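Local coordinates for In2-1 family protein, glutathione transferase lambda3 (Populus trichocarpa, PDB 4PQI) that binds glutathione and, as a monomeric lambda-class glutathione transferase of a land plant, probably catalyses glutathione-dependent thiol-transfer reactions, at residues V138-F142 / R188-L193. Residues are numbered along the deposited sequence; the frame is centred on the assembly and turned at random.
Sequences VYTAF and RLNIFL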
ATOM      1  N   VAL A 138      -3.922 -15.639   1.724  1.00 38.88           N
ATOM      2  CA  VAL A 138      -5.286 -15.161   1.980  1.00 43.06           C
ATOM      3  C   VAL A 138      -6.143 -15.097   0.706  1.00 43.95           C
ATOM      4  O   VAL A 138      -7.300 -15.513   0.709  1.00 46.28           O
ATOM      5  CB  VAL A 138      -5.328 -13.796   2.707  1.00 41.03           C
ATOM      6  CG1 VAL A 138      -6.774 -13.426   3.058  1.00 42.75           C
ATOM      7  CG2 VAL A 138      -4.502 -13.824   3.979  1.00 43.21           C
ATOM      8  N   TYR A 139      -5.569 -14.595  -0.386  1.00 43.82           N
ATOM      9  CA  TYR A 139      -6.333 -14.442  -1.623  1.00 45.34           C
ATOM     10  C   TYR A 139      -6.695 -15.764  -2.298  1.00 49.29           C
ATOM     11  O   TYR A 139      -7.533 -15.799  -3.198  1.00 52.16           O
ATOM     12  CB  TYR A 139      -5.634 -13.480  -2.593  1.00 40.41           C
ATOM     13  CG  TYR A 139      -5.840 -12.024  -2.226  1.00 44.13           C
ATOM     14  CD1 TYR A 139      -6.959 -11.330  -2.670  1.00 47.40           C
ATOM     15  CD2 TYR A 139      -4.925 -11.344  -1.426  1.00 46.53           C
ATOM     16  CE1 TYR A 139      -7.153 -10.001  -2.342  1.00 48.97           C
ATOM     17  CE2 TYR A 139      -5.121 -10.006  -1.080  1.00 47.36           C
ATOM     18  CZ  TYR A 139      -6.238  -9.343  -1.547  1.00 48.40           C
ATOM     19  OH  TYR A 139      -6.455  -8.023  -1.223  1.00 51.23           O
ATOM     20  N   THR A 140      -6.089 -16.857  -1.850  1.00 51.60           N
ATOM     21  CA  THR A 140      -6.456 -18.178  -2.351  1.00 49.11           C
ATOM     22  C   THR A 140      -7.281 -18.960  -1.330  1.00 50.66           C
ATOM     23  O   THR A 140      -7.476 -20.165  -1.475  1.00 55.23           O
ATOM     24  CB  THR A 140      -5.209 -19.010  -2.737  1.00 53.97           C
ATOM     25  OG1 THR A 140      -4.343 -19.144  -1.601  1.00 53.71           O
ATOM     26  CG2 THR A 140      -4.445 -18.337  -3.863  1.00 53.89           C
ATOM     27  N   ALA A 141      -7.769 -18.276  -0.300  1.00 45.79           N
ATOM     28  CA  ALA A 141      -8.462 -18.956   0.798  1.00 47.55           C
ATOM     29  C   ALA A 141      -9.993 -18.824   0.750  1.00 50.66           C
ATOM     30  O   ALA A 141     -10.703 -19.425   1.568  1.00 53.25           O
ATOM     31  CB  ALA A 141      -7.934 -18.453   2.129  1.00 45.58           C
ATOM     32  N   PHE A 142     -10.494 -18.050  -0.211  1.00 48.22           N
ATOM     33  CA  PHE A 142     -11.900 -17.655  -0.222  1.00 51.57           C
ATOM     34  C   PHE A 142     -12.858 -18.818  -0.382  1.00 58.86           C
ATOM     35  O   PHE A 142     -14.002 -18.741   0.066  1.00 64.65           O
ATOM     36  CB  PHE A 142     -12.164 -16.591  -1.288  1.00 51.83           C
ATOM     37  CG  PHE A 142     -11.353 -15.351  -1.103  1.00 53.91           C
ATOM     38  CD1 PHE A 142     -11.074 -14.876   0.168  1.00 54.37           C
ATOM     39  CD2 PHE A 142     -10.835 -14.677  -2.193  1.00 53.29           C
ATOM     40  CE1 PHE A 142     -10.310 -13.743   0.342  1.00 51.40           C
ATOM     41  CE2 PHE A 142     -10.066 -13.540  -2.026  1.00 49.18           C
ATOM     42  CZ  PHE A 142      -9.803 -13.072  -0.760  1.00 49.21           C
ATOM     43  N   ARG A 188      -8.393  -4.039   2.755  1.00 42.77           N
ATOM     44  CA  ARG A 188      -9.364  -4.640   1.846  1.00 44.92           C
ATOM     45  C   ARG A 188      -9.823  -6.013   2.338  1.00 44.71           C
ATOM     46  O   ARG A 188     -11.002  -6.328   2.289  1.00 45.17           O
ATOM     47  CB  ARG A 188      -8.779  -4.737   0.438  1.00 41.08           C
ATOM     48  CG  ARG A 188      -8.564  -3.385  -0.197  1.00 40.71           C
ATOM     49  CD  ARG A 188      -7.605  -3.466  -1.370  1.00 43.07           C
ATOM     50  NE  ARG A 188      -7.553  -2.205  -2.102  1.00 45.51           N
ATOM     51  CZ  ARG A 188      -6.944  -1.113  -1.651  1.00 47.28           C
ATOM     52  NH1 ARG A 188      -6.341  -1.133  -0.467  1.00 44.60           N
ATOM     53  NH2 ARG A 188      -6.941  -0.002  -2.378  1.00 45.78           N
ATOM     54  N   LEU A 189      -8.883  -6.818   2.821  1.00 43.24           N
ATOM     55  CA  LEU A 189      -9.206  -8.144   3.333  1.00 41.87           C
ATOM     56  C   LEU A 189     -10.167  -8.064   4.520  1.00 47.31           C
ATOM     57  O   LEU A 189     -11.114  -8.847   4.615  1.00 47.32           O
ATOM     58  CB  LEU A 189      -7.932  -8.918   3.696  1.00 38.51           C
ATOM     59  CG  LEU A 189      -7.093  -9.357   2.482  1.00 40.90           C
ATOM     60  CD1 LEU A 189      -5.753  -9.923   2.938  1.00 41.14           C
ATOM     61  CD2 LEU A 189      -7.834 -10.363   1.600  1.00 42.59           C
ATOM     62  N   ASN A 190      -9.925  -7.103   5.409  1.00 46.11           N
ATOM     63  CA  ASN A 190     -10.753  -6.911   6.583  1.00 45.46           C
ATOM     64  C   ASN A 190     -12.206  -6.681   6.166  1.00 48.66           C
ATOM     65  O   ASN A 190     -13.128  -7.331   6.675  1.00 50.91           O
ATOM     66  CB  ASN A 190     -10.233  -5.729   7.405  1.00 45.03           C
ATOM     67  CG  ASN A 190     -10.852  -5.659   8.780  1.00 51.20           C
ATOM     68  OD1 ASN A 190     -11.598  -6.555   9.186  1.00 53.58           O
ATOM     69  ND2 ASN A 190     -10.532  -4.604   9.518  1.00 50.22           N
ATOM     70  N   ILE A 191     -12.406  -5.769   5.219  1.00 48.73           N
ATOM     71  CA  ILE A 191     -13.755  -5.465   4.733  1.00 52.67           C
ATOM     72  C   ILE A 191     -14.399  -6.654   4.024  1.00 51.22           C
ATOM     73  O   ILE A 191     -15.573  -6.980   4.271  1.00 52.09           O
ATOM     74  CB  ILE A 191     -13.747  -4.263   3.772  1.00 57.94           C
ATOM     75  CG1 ILE A 191     -13.143  -3.035   4.448  1.00 60.34           C
ATOM     76  CG2 ILE A 191     -15.152  -3.943   3.296  1.00 60.92           C
ATOM     77  CD1 ILE A 191     -12.828  -1.913   3.471  1.00 62.64           C
ATOM     78  N   PHE A 192     -13.634  -7.302   3.144  1.00 47.39           N
ATOM     79  CA  PHE A 192     -14.180  -8.376   2.315  1.00 47.90           C
ATOM     80  C   PHE A 192     -14.573  -9.595   3.143  1.00 47.46           C
ATOM     81  O   PHE A 192     -15.697 -10.088   3.028  1.00 47.72           O
ATOM     82  CB  PHE A 192     -13.209  -8.759   1.197  1.00 44.45           C
ATOM     83  CG  PHE A 192     -13.737  -9.816   0.254  1.00 47.73           C
ATOM     84  CD1 PHE A 192     -14.958  -9.645  -0.403  1.00 45.65           C
ATOM     85  CD2 PHE A 192     -13.000 -10.966  -0.002  1.00 44.61           C
ATOM     86  CE1 PHE A 192     -15.436 -10.610  -1.282  1.00 49.89           C
ATOM     87  CE2 PHE A 192     -13.474 -11.934  -0.880  1.00 44.55           C
ATOM     88  CZ  PHE A 192     -14.690 -11.757  -1.523  1.00 49.57           C
ATOM     89  N   LEU A 193     -13.656 -10.064   3.984  1.00 47.09           N
ATOM     90  CA  LEU A 193     -13.892 -11.252   4.816  1.00 46.86           C
ATOM     91  C   LEU A 193     -15.056 -11.065   5.795  1.00 47.09           C
ATOM     92  O   LEU A 193     -15.873 -11.970   5.994  1.00 47.44           O
ATOM     93  CB  LEU A 193     -12.616 -11.614   5.583  1.00 46.83           C
ATOM     94  CG  LEU A 193     -11.467 -12.125   4.716  1.00 46.95           C
ATOM     95  CD1 LEU A 193     -10.145 -12.208   5.492  1.00 46.35           C
ATOM     96  CD2 LEU A 193     -11.831 -13.473   4.123  1.00 47.37           C
TER
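In the all-helical C-terminal domain of the glutathione transferase fold, the last turn of helix 118-139 and the loop leading out of it pack against the C-terminal half of helix 177-197. The main bump is Leu-189, whose CD2 methyl enters a hollow walled by Val-138, Tyr-139 and Phe-142. This methyl lies 3.6 Å from Val-138 CG1 and makes a CH-pi contact with the phenol ring, 3.9 Å from the Tyr-139 centroid and 21° off the ring normal; Phe-142 meets it with its edge, CZ standing 4.1 Å from Leu-189 CD2. One turn further along the helix, Leu-193 borders the same hollow more loosely, its CD1 4.3 Å from Val-138 CG1 and its CD2 4.1 Å from Phe-142 CE1, while Phe-154 of helix 151-160 packs against Val-138 and both leucines. The Phe-142 ring extends from the loop to helix 177-197, and Phe-192 drives its edge into one face of that ring in a T-shaped stack, centroids 5.0 Å apart and planes at 84°. Edge-to-face contacts of Phe-142 with Phe-239 and of Phe-192 with Tyr-235 extend the aromatic packing to C-terminal helix 228-239. Polar ends turn to other partners: the hydroxyls of Tyr-139 and Tyr-235 share a hydrogen bond, and the side chain of Arg-188, about 8 Å from bound glutathione, hydrogen-bonds to Gln-45 OE1 and Thr-40 O of the thioredoxin-like domain. The closest approach within the T-shaped pair is 3.8 Å, between Phe-142 CE1 and Phe-192 CE2.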